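Local coordinates for protein glycoside hydrolase family 81 (Clostridium thermocellum, PDB 6FOP) that probably hydrolyses internal beta-1,3-glucosidic bonds of glucans such as laminarin, as a family 81 glycoside hydrolase of a bacterial cellulosome, at residues Q48-I53 with T59-A64; D378-K383 with G444-L449; Y560-W565 with E572-N577. All blocks are in the same frame, centred on the assembly; numbering follows the deposited sequence. Where two conformers were deposited one is given.

Contact 1: Q48-I53 with T59-A64. With MG (magnesium ion), chain Y.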
loop_
_atom_site.group_PDB
_atom_site.type_symbol
_atom_site.label_atom_id
_atom_site.label_comp_id
_atom_site.label_asym_id
_atom_site.label_seq_id
_atom_site.Cartn_x
_atom_site.Cartn_y
_atom_site.Cartn_z
ATOM N N GLN A 48 -9.883 15.011 -17.254
ATOM C CA GLN A 48 -9.360 15.747 -18.408
ATOM C C GLN A 48 -7.947 16.265 -18.102
ATOM O O GLN A 48 -7.014 16.086 -18.879
ATOM C CB GLN A 48 -10.315 16.894 -18.728
ATOM C CG GLN A 48 -9.896 17.783 -19.879
ATOM C CD GLN A 48 -10.917 18.861 -20.190
ATOM O OE1 GLN A 48 -11.913 19.008 -19.502
ATOM N NE2 GLN A 48 -10.649 19.633 -21.218
ATOM N N TYR A 49 -7.826 16.970 -16.985
ATOM C CA TYR A 49 -6.559 17.484 -16.520
ATOM C C TYR A 49 -6.029 16.547 -15.409
ATOM O O TYR A 49 -5.597 15.460 -15.732
ATOM C CB TYR A 49 -6.704 18.974 -16.137
ATOM C CG TYR A 49 -7.054 19.835 -17.329
ATOM C CD1 TYR A 49 -6.122 20.077 -18.336
ATOM C CD2 TYR A 49 -8.337 20.338 -17.501
ATOM C CE1 TYR A 49 -6.457 20.835 -19.445
ATOM C CE2 TYR A 49 -8.663 21.114 -18.582
ATOM C CZ TYR A 49 -7.732 21.346 -19.564
ATOM O OH TYR A 49 -8.098 22.083 -20.668
ATOM N N SER A 50 -6.100 16.955 -14.151
ATOM C CA SER A 50 -5.866 16.080 -13.029
ATOM C C SER A 50 -6.490 16.693 -11.807
ATOM O O SER A 50 -6.914 17.859 -11.825
ATOM C CB SER A 50 -4.363 15.870 -12.753
ATOM O OG SER A 50 -3.761 16.964 -12.066
ATOM N N LEU A 51 -6.490 15.922 -10.727
ATOM C CA LEU A 51 -6.663 16.450 -9.372
ATOM C C LEU A 51 -5.256 16.647 -8.806
ATOM O O LEU A 51 -4.258 16.357 -9.490
ATOM C CB LEU A 51 -7.505 15.490 -8.495
ATOM C CG LEU A 51 -9.019 15.652 -8.623
ATOM C CD1 LEU A 51 -9.510 16.967 -8.036
ATOM C CD2 LEU A 51 -9.540 15.462 -10.033
ATOM N N PRO A 52 -5.140 17.185 -7.592
ATOM C CA PRO A 52 -3.777 17.354 -7.072
ATOM C C PRO A 52 -3.001 16.053 -6.972
ATOM O O PRO A 52 -3.552 15.012 -6.568
ATOM C CB PRO A 52 -4.009 18.015 -5.703
ATOM C CG PRO A 52 -5.299 18.746 -5.876
ATOM C CD PRO A 52 -6.133 17.783 -6.676
ATOM N N ILE A 53 -1.705 16.148 -7.281
ATOM C CA ILE A 53 -0.801 15.020 -7.434
ATOM C C ILE A 53 0.209 15.098 -6.294
ATOM O O ILE A 53 1.042 15.995 -6.258
ATOM C CB ILE A 53 -0.052 15.090 -8.785
ATOM C CG1 ILE A 53 -1.022 15.270 -9.963
ATOM C CG2 ILE A 53 0.861 13.877 -8.960
ATOM C CD1 ILE A 53 -1.943 14.104 -10.203
ATOM N N THR A 59 4.067 18.873 -4.800
ATOM C CA THR A 59 2.746 18.537 -5.278
ATOM C C THR A 59 2.450 19.295 -6.546
ATOM O O THR A 59 3.028 20.371 -6.790
ATOM C CB THR A 59 1.659 18.761 -4.211
ATOM O OG1 THR A 59 1.525 20.154 -3.948
ATOM C CG2 THR A 59 2.010 18.048 -2.900
ATOM N N PHE A 60 1.529 18.763 -7.339
ATOM C CA PHE A 60 1.252 19.306 -8.673
ATOM C C PHE A 60 -0.227 19.289 -8.981
ATOM O O PHE A 60 -0.991 18.540 -8.361
ATOM C CB PHE A 60 1.975 18.474 -9.761
ATOM C CG PHE A 60 3.439 18.281 -9.509
ATOM C CD1 PHE A 60 4.356 19.245 -9.914
ATOM C CD2 PHE A 60 3.913 17.125 -8.861
ATOM C CE1 PHE A 60 5.701 19.079 -9.655
ATOM C CE2 PHE A 60 5.256 16.966 -8.599
ATOM C CZ PHE A 60 6.163 17.941 -9.027
ATOM N N LYS A 61 -0.645 20.061 -9.969
ATOM C CA LYS A 61 -1.981 19.886 -10.513
ATOM C C LYS A 61 -2.006 20.364 -11.939
ATOM O O LYS A 61 -1.564 21.483 -12.229
ATOM C CB LYS A 61 -3.032 20.635 -9.689
ATOM C CG LYS A 61 -4.461 20.255 -10.105
ATOM C CD LYS A 61 -5.544 20.975 -9.319
ATOM C CE LYS A 61 -5.684 22.404 -9.775
ATOM N NZ LYS A 61 -6.738 23.094 -8.978
ATOM N N PHE A 62 -2.532 19.541 -12.839
ATOM C CA PHE A 62 -2.685 19.938 -14.248
ATOM C C PHE A 62 -3.965 20.748 -14.396
ATOM O O PHE A 62 -4.950 20.492 -13.715
ATOM C CB PHE A 62 -2.720 18.704 -15.157
ATOM C CG PHE A 62 -1.401 17.977 -15.215
ATOM C CD1 PHE A 62 -1.070 17.026 -14.255
ATOM C CD2 PHE A 62 -0.478 18.252 -16.235
ATOM C CE1 PHE A 62 0.147 16.384 -14.290
ATOM C CE2 PHE A 62 0.747 17.608 -16.259
ATOM C CZ PHE A 62 1.049 16.658 -15.295
ATOM N N LYS A 63 -3.910 21.764 -15.255
ATOM C CA LYS A 63 -5.054 22.626 -15.595
ATOM C C LYS A 63 -4.839 23.173 -16.993
ATOM O O LYS A 63 -3.798 22.930 -17.590
ATOM C CB LYS A 63 -5.241 23.740 -14.559
ATOM C CG LYS A 63 -4.051 24.672 -14.417
ATOM C CD LYS A 63 -4.279 25.695 -13.326
ATOM C CE LYS A 63 -3.137 26.705 -13.253
ATOM N NZ LYS A 63 -3.304 27.601 -12.077
ATOM N N ALA A 64 -5.839 23.868 -17.532
ATOM C CA ALA A 64 -5.735 24.354 -18.901
ATOM C C ALA A 64 -4.433 25.133 -19.191
ATOM O O ALA A 64 -3.832 24.948 -20.251
ATOM C CB ALA A 64 -6.977 25.161 -19.266
HETATM MG MG MG Y . -5.875 14.044 -17.615
#

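Contact 2: D378-K383 with G444-L449. With CA (calcium ion), chain C; CA (calcium ion), chain D.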
loop_
_atom_site.group_PDB
_atom_site.type_symbol
_atom_site.label_atom_id
_atom_site.label_comp_id
_atom_site.label_asym_id
_atom_site.label_seq_id
_atom_site.Cartn_x
_atom_site.Cartn_y
_atom_site.Cartn_z
ATOM N N ASP A 378 -17.331 -21.647 -8.001
ATOM C CA ASP A 378 -18.395 -20.860 -8.658
ATOM C C ASP A 378 -17.823 -19.483 -9.091
ATOM O O ASP A 378 -17.883 -19.110 -10.271
ATOM C CB ASP A 378 -19.634 -20.735 -7.737
ATOM C CG ASP A 378 -20.827 -20.087 -8.413
ATOM O OD1 ASP A 378 -20.711 -19.463 -9.512
ATOM O OD2 ASP A 378 -21.944 -20.222 -7.851
ATOM N N TRP A 379 -17.247 -18.753 -8.148
ATOM C CA TRP A 379 -16.684 -17.447 -8.492
ATOM C C TRP A 379 -15.671 -17.548 -9.608
ATOM O O TRP A 379 -15.581 -16.628 -10.426
ATOM C CB TRP A 379 -16.086 -16.753 -7.262
ATOM C CG TRP A 379 -17.098 -16.043 -6.388
ATOM C CD1 TRP A 379 -17.723 -16.526 -5.263
ATOM C CD2 TRP A 379 -17.594 -14.719 -6.566
ATOM N NE1 TRP A 379 -18.556 -15.587 -4.752
ATOM C CE2 TRP A 379 -18.483 -14.456 -5.521
ATOM C CE3 TRP A 379 -17.345 -13.714 -7.506
ATOM C CZ2 TRP A 379 -19.159 -13.233 -5.412
ATOM C CZ3 TRP A 379 -18.001 -12.526 -7.397
ATOM C CH2 TRP A 379 -18.879 -12.276 -6.353
ATOM N N PHE A 380 -14.869 -18.625 -9.617
ATOM C CA PHE A 380 -13.794 -18.808 -10.578
ATOM C C PHE A 380 -14.228 -19.428 -11.899
ATOM O O PHE A 380 -13.372 -19.798 -12.706
ATOM C CB PHE A 380 -12.622 -19.619 -9.962
ATOM C CG PHE A 380 -11.907 -18.955 -8.821
ATOM C CD1 PHE A 380 -11.929 -17.569 -8.627
ATOM C CD2 PHE A 380 -11.159 -19.726 -7.942
ATOM C CE1 PHE A 380 -11.232 -16.984 -7.581
ATOM C CE2 PHE A 380 -10.463 -19.147 -6.911
ATOM C CZ PHE A 380 -10.501 -17.769 -6.726
ATOM N N THR A 381 -15.550 -19.503 -12.120
ATOM C CA THR A 381 -16.130 -19.956 -13.379
ATOM C C THR A 381 -17.183 -18.935 -13.840
ATOM O O THR A 381 -18.083 -18.584 -13.091
ATOM C CB THR A 381 -16.822 -21.320 -13.182
ATOM O OG1 THR A 381 -15.882 -22.251 -12.623
ATOM C CG2 THR A 381 -17.333 -21.853 -14.499
ATOM N N ALA A 382 -17.041 -18.440 -15.062
ATOM C CA ALA A 382 -18.002 -17.513 -15.654
ATOM C C ALA A 382 -18.841 -18.281 -16.658
ATOM O O ALA A 382 -18.399 -18.567 -17.771
ATOM C CB ALA A 382 -17.265 -16.342 -16.338
ATOM N N LYS A 383 -20.048 -18.647 -16.252
ATOM C CA LYS A 383 -20.966 -19.388 -17.123
ATOM C C LYS A 383 -21.738 -18.443 -18.049
ATOM O O LYS A 383 -21.990 -17.299 -17.705
ATOM C CB LYS A 383 -21.941 -20.222 -16.289
ATOM C CG LYS A 383 -21.281 -21.414 -15.629
ATOM C CD LYS A 383 -22.310 -22.312 -14.958
ATOM C CE LYS A 383 -21.664 -23.606 -14.485
ATOM N NZ LYS A 383 -22.656 -24.494 -13.819
ATOM N N GLY A 444 -5.779 -23.151 -9.476
ATOM C CA GLY A 444 -4.676 -22.239 -9.229
ATOM C C GLY A 444 -4.511 -21.157 -10.284
ATOM O O GLY A 444 -4.051 -20.049 -9.961
ATOM N N ALA A 445 -4.915 -21.440 -11.527
ATOM C CA ALA A 445 -4.790 -20.407 -12.571
ATOM C C ALA A 445 -5.696 -19.184 -12.313
ATOM O O ALA A 445 -5.254 -18.018 -12.420
ATOM C CB ALA A 445 -5.034 -21.013 -13.943
ATOM N N MET A 446 -6.945 -19.424 -11.906
ATOM C CA MET A 446 -7.812 -18.308 -11.555
ATOM C C MET A 446 -7.344 -17.590 -10.282
ATOM O O MET A 446 -7.375 -16.338 -10.218
ATOM C CB MET A 446 -9.279 -18.738 -11.442
ATOM C CG MET A 446 -9.994 -18.967 -12.765
ATOM S SD MET A 446 -10.091 -17.478 -13.796
ATOM C CE MET A 446 -11.306 -16.541 -12.828
ATOM N N VAL A 447 -6.870 -18.344 -9.285
ATOM C CA VAL A 447 -6.314 -17.717 -8.093
ATOM C C VAL A 447 -5.202 -16.741 -8.475
ATOM O O VAL A 447 -5.136 -15.589 -7.996
ATOM C CB VAL A 447 -5.796 -18.756 -7.080
ATOM C CG1 VAL A 447 -5.052 -18.098 -5.918
ATOM C CG2 VAL A 447 -6.954 -19.598 -6.538
ATOM N N GLU A 448 -4.336 -17.182 -9.380
ATOM C CA GLU A 448 -3.185 -16.354 -9.713
ATOM C C GLU A 448 -3.595 -15.137 -10.544
ATOM O O GLU A 448 -2.930 -14.114 -10.463
ATOM C CB GLU A 448 -2.042 -17.222 -10.274
ATOM C CG GLU A 448 -1.464 -18.042 -9.121
ATOM C CD GLU A 448 -0.472 -19.120 -9.479
ATOM O OE1 GLU A 448 -0.028 -19.238 -10.653
ATOM O OE2 GLU A 448 -0.139 -19.854 -8.544
ATOM N N LEU A 449 -4.719 -15.210 -11.264
ATOM C CA LEU A 449 -5.250 -14.012 -11.932
ATOM C C LEU A 449 -5.732 -12.940 -10.927
ATOM O O LEU A 449 -5.539 -11.739 -11.144
ATOM C CB LEU A 449 -6.346 -14.357 -12.935
ATOM C CG LEU A 449 -5.950 -15.055 -14.238
ATOM C CD1 LEU A 449 -7.174 -15.097 -15.138
ATOM C CD2 LEU A 449 -4.865 -14.332 -14.985
HETATM CA CA CA C . -19.823 -18.624 -11.514
HETATM CA CA CA D . -23.227 -19.641 -10.014
HETATM O O HOH W 1 -24.924 -20.558 -8.747
HETATM O O HOH W 2 -24.007 -17.649 -9.500
HETATM O O HOH W 3 -22.609 -21.775 -10.839
HETATM O O HOH W 4 -24.927 -20.075 -11.669
#

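Contact 3: Y560-W565 with E572-N577. With NI (nickel (II) ion), chain B.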
loop_
_atom_site.group_PDB
_atom_site.type_symbol
_atom_site.label_atom_id
_atom_site.label_comp_id
_atom_site.label_asym_id
_atom_site.label_seq_id
_atom_site.Cartn_x
_atom_site.Cartn_y
_atom_site.Cartn_z
ATOM N N TYR A 560 -3.837 13.518 6.869
ATOM C CA TYR A 560 -4.177 12.285 7.581
ATOM C C TYR A 560 -5.139 12.669 8.658
ATOM O O TYR A 560 -5.173 13.813 9.096
ATOM C CB TYR A 560 -2.966 11.543 8.141
ATOM C CG TYR A 560 -2.024 12.337 8.997
ATOM C CD1 TYR A 560 -2.253 12.480 10.365
ATOM C CD2 TYR A 560 -0.912 12.969 8.432
ATOM C CE1 TYR A 560 -1.381 13.233 11.154
ATOM C CE2 TYR A 560 -0.021 13.690 9.202
ATOM C CZ TYR A 560 -0.254 13.847 10.555
ATOM O OH TYR A 560 0.644 14.582 11.319
ATOM N N CYS A 561 -5.967 11.721 9.073
ATOM C CA CYS A 561 -7.025 12.073 10.005
ATOM C C CYS A 561 -7.544 10.884 10.784
ATOM O O CYS A 561 -7.213 9.736 10.508
ATOM C CB CYS A 561 -8.170 12.736 9.262
ATOM S SG CYS A 561 -8.953 11.644 8.066
ATOM N N HIS A 562 -8.337 11.209 11.792
ATOM C CA HIS A 562 -8.962 10.263 12.717
ATOM C C HIS A 562 -10.468 10.184 12.397
ATOM O O HIS A 562 -11.324 10.336 13.273
ATOM C CB HIS A 562 -8.670 10.754 14.121
ATOM C CG HIS A 562 -8.985 9.789 15.222
ATOM N ND1 HIS A 562 -10.234 9.687 15.802
ATOM C CD2 HIS A 562 -8.174 8.987 15.940
ATOM C CE1 HIS A 562 -10.186 8.830 16.807
ATOM N NE2 HIS A 562 -8.943 8.415 16.933
ATOM N N GLU A 563 -10.743 9.932 11.127
ATOM C CA GLU A 563 -12.098 9.808 10.578
ATOM C C GLU A 563 -12.214 8.520 9.790
ATOM O O GLU A 563 -11.210 7.983 9.315
ATOM C CB GLU A 563 -12.442 11.008 9.682
ATOM C CG GLU A 563 -12.393 12.339 10.390
ATOM C CD GLU A 563 -12.738 13.514 9.502
ATOM O OE1 GLU A 563 -12.206 13.605 8.385
ATOM O OE2 GLU A 563 -13.535 14.360 9.939
ATOM N N ILE A 564 -13.455 8.064 9.604
ATOM C CA ILE A 564 -13.762 6.927 8.743
ATOM C C ILE A 564 -14.942 7.259 7.857
ATOM O O ILE A 564 -15.555 8.324 8.006
ATOM C CB ILE A 564 -13.996 5.612 9.548
ATOM C CG1 ILE A 564 -15.170 5.746 10.546
ATOM C CG2 ILE A 564 -12.712 5.195 10.240
ATOM C CD1 ILE A 564 -15.553 4.450 11.247
ATOM N N TRP A 565 -15.282 6.349 6.942
ATOM C CA TRP A 565 -16.299 6.677 5.947
ATOM C C TRP A 565 -17.733 6.685 6.410
ATOM O O TRP A 565 -18.613 7.146 5.679
ATOM C CB TRP A 565 -16.165 5.778 4.720
ATOM C CG TRP A 565 -14.999 6.019 3.819
ATOM C CD1 TRP A 565 -14.044 5.102 3.461
ATOM C CD2 TRP A 565 -14.701 7.216 3.089
ATOM N NE1 TRP A 565 -13.178 5.661 2.537
ATOM C CE2 TRP A 565 -13.554 6.960 2.312
ATOM C CE3 TRP A 565 -15.284 8.489 3.035
ATOM C CZ2 TRP A 565 -12.973 7.937 1.476
ATOM C CZ3 TRP A 565 -14.730 9.453 2.199
ATOM C CH2 TRP A 565 -13.575 9.176 1.439
ATOM N N GLU A 572 -14.875 1.619 16.386
ATOM C CA GLU A 572 -14.830 1.327 14.954
ATOM C C GLU A 572 -13.673 2.064 14.254
ATOM O O GLU A 572 -12.967 1.471 13.440
ATOM C CB GLU A 572 -16.167 1.647 14.277
ATOM C CG GLU A 572 -17.279 0.715 14.750
ATOM C CD GLU A 572 -18.640 1.193 14.326
ATOM O OE1 GLU A 572 -19.071 0.812 13.221
ATOM O OE2 GLU A 572 -19.270 1.962 15.101
ATOM N N LYS A 573 -13.446 3.332 14.609
ATOM C CA LYS A 573 -12.385 4.074 13.963
ATOM C C LYS A 573 -11.026 3.408 14.183
ATOM O O LYS A 573 -10.221 3.315 13.250
ATOM C CB LYS A 573 -12.348 5.526 14.434
ATOM C CG LYS A 573 -13.567 6.333 14.027
ATOM C CD LYS A 573 -13.450 7.793 14.419
ATOM C CE LYS A 573 -14.755 8.518 14.157
ATOM N NZ LYS A 573 -14.667 9.972 14.407
ATOM N N HIS A 574 -10.765 2.935 15.399
ATOM C CA HIS A 574 -9.526 2.208 15.703
ATOM C C HIS A 574 -9.514 0.804 15.053
ATOM O O HIS A 574 -8.496 0.378 14.491
ATOM C CB HIS A 574 -9.361 2.120 17.226
ATOM C CG HIS A 574 -8.799 3.366 17.828
ATOM N ND1 HIS A 574 -7.585 3.402 18.460
ATOM C CD2 HIS A 574 -9.255 4.633 17.826
ATOM C CE1 HIS A 574 -7.323 4.628 18.848
ATOM N NE2 HIS A 574 -8.325 5.393 18.483
ATOM N N GLY A 575 -10.662 0.116 15.108
ATOM C CA GLY A 575 -10.730 -1.275 14.677
ATOM C C GLY A 575 -10.534 -1.504 13.189
ATOM O O GLY A 575 -10.139 -2.618 12.788
ATOM N N ILE A 576 -10.825 -0.497 12.346
ATOM C CA ILE A 576 -10.641 -0.706 10.913
ATOM C C ILE A 576 -9.188 -0.915 10.528
ATOM O O ILE A 576 -8.942 -1.330 9.407
ATOM C CB ILE A 576 -11.240 0.413 10.023
ATOM C CG1 ILE A 576 -10.569 1.789 10.263
ATOM C CG2 ILE A 576 -12.764 0.497 10.179
ATOM C CD1 ILE A 576 -10.406 2.592 8.995
ATOM N N ASN A 577 -8.227 -0.590 11.402
ATOM C CA ASN A 577 -6.825 -0.879 11.132
ATOM C C ASN A 577 -6.295 -2.098 11.853
ATOM O O ASN A 577 -5.104 -2.350 11.875
ATOM C CB ASN A 577 -5.957 0.380 11.315
ATOM C CG ASN A 577 -5.912 1.177 10.045
ATOM O OD1 ASN A 577 -5.246 0.770 9.088
ATOM N ND2 ASN A 577 -6.718 2.240 9.967
HETATM NI NI NI B . -8.344 7.451 18.670
HETATM O O HOH W 5 -12.835 10.733 16.317
#

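Contact 1: Q48-I53 with T59-A64
Ile-53 and Phe-60 stand side by side on one face of a beta hairpin, their CB atoms 4.1 Å apart, where the short edge strand 53-54 joins strand 59-63 on the rim of a seven-stranded antiparallel sheet. They form an antiparallel hydrogen-bonded pair: Ile-53 N reaches Phe-60 O at 2.7 Å and Phe-60 N returns to Ile-53 O at 3.0 Å. Toward Tyr-49 the pairing passes from backbone to side chain. Ser-50 has its hydroxyl between the backbone N and the carbonyl carbon (chi1 78°), and OG takes the nearly straight N-H of Phe-62 (3.0 Å, 169°) while donating to Leu-51 O. This buried hydroxyl therefore stands in for the carbonyl a regular strand would offer, and it also sits at the edge of the Phe-62 ring, in its plane. Between these two bonding points, Pro-52 and Lys-61 lie side by side and point the same way; Lys-61 CD rests beside Pro-52 CG (4.1 Å) before the chain bends away. Tyr-49 ends the contact by laying one ring face over the Lys-63/Ala-64 peptide, whose C and N stand 3.6 Å above the ring plane, toward its rim, and Gln-48 CG stands over the rim of the opposite face. Tyr-49 OH is hydrogen-bonded to Phe-99 O. On the backbone side of the same residue, Tyr-49 O binds a magnesium ion at 2.4 Å, alongside the carbonyl oxygens of Ile-44, Asn-47 and Ala-102.

Contact 2: D378-K383 with G444-L449
Phe-380 lays one face of its ring against helix 440-455, and the close packing of this contact is confined to Phe-380 and two residues of the helix. Met-446 CB stands over the face, 4.2 Å from the ring centroid and 28° off the normal, a CH-pi contact. The two side chains slide past each other in opposite directions, which carries the bent methionine chain back along the phenylalanine backbone until Met-446 CG lies 3.5 Å from Phe-380 O. Val-447 approaches farther out on the ring, its CG2 methyl 3.6 Å from Phe-380 CE2. A chi1 of -65° puts the phenylalanine CG anti to the carbonyl carbon, which brings the ring face under Met-446 CB; Trp-443 and Leu-450 add to its surroundings. The setting is the C-terminal end of helix 362-379 set against helix 440-455, in the C-terminal domain of family 81, placed in the six-hairpin clan and so consistent with an (alpha/alpha)6 toroid. On the other side of that helix end the chemistry turns ionic and wet. Asp-378 gives both its backbone O and OD1 to one calcium ion, joined by Thr-381 O at 2.4 Å. The same carboxylate grips a second calcium ion through OD1 and OD2, both at 2.6 Å, so OD1 bridges the two. Glu-386 is shared by both sites, whereas four waters fill much of the second ion's coordination sphere, the closest, the oxygen of water 2, at 2.2 Å from that calcium ion.

Contact 3: Y560-W565 with E572-N577
A nickel site ties the loop leaving strand 559-561 to helix 570-575, with His-562 and His-574 supplying one ligand each from the two sides. Both bind through NE2 at 2.1 Å, and Glu-601 and Glu-605 of helix 592-606 complete the set of protein ligands, a two-histidine, two-carboxylate arrangement. The imidazoles meet rim to rim with their planes at 72°, neither lying over the face of the other; their NE2 atoms come within 3.5 Å because they share the metal and not because they bond to each other. A second shell orients each ring: His-574 ND1 is hydrogen-bonded to Asn-598 OD1, while His-562 ND1 donates to a water lying in its ring plane. An extended chain carries Lys-573 across His-562 at about a right angle, placing its CD 3.5 Å from His-562 O. Its ammonium donates to that same water, so lysine and histidine are linked through one oxygen that accepts from both. Away from the metal the contact becomes apolar. Ile-564 points at the helix and crosses Lys-573 obliquely, packing CG1 against the lysine CG at 3.9 Å. Its branches divide the work: CD1 reaches toward Glu-572 CB, and CG2, anti to the carbonyl carbon, is turned the other way along the helix to meet Ile-576 CD1 at 3.7 Å.

In the fold
The three contacts lie well apart, with centres 28 to 38 Å from one another, and follow in series along the chain. Contact 2 is wholly buried where its side chains touch, whereas contacts 1 and 3 are only partly so. Contacts 2 and 3 fall within the C-terminal domain of family 81 and each involves a helix; contact 1 belongs to a beta sheet. Their chemistry differs accordingly: backbone pairing supplemented by a serine in contact 1, mainly apolar packing with a CH-pi contact and no hydrogen bond between the segments in contact 2, and shared metal ligands plus a water bridge in contact 3. Each supplies metal ligands, but only in contact 3 do both segments bind the same ion.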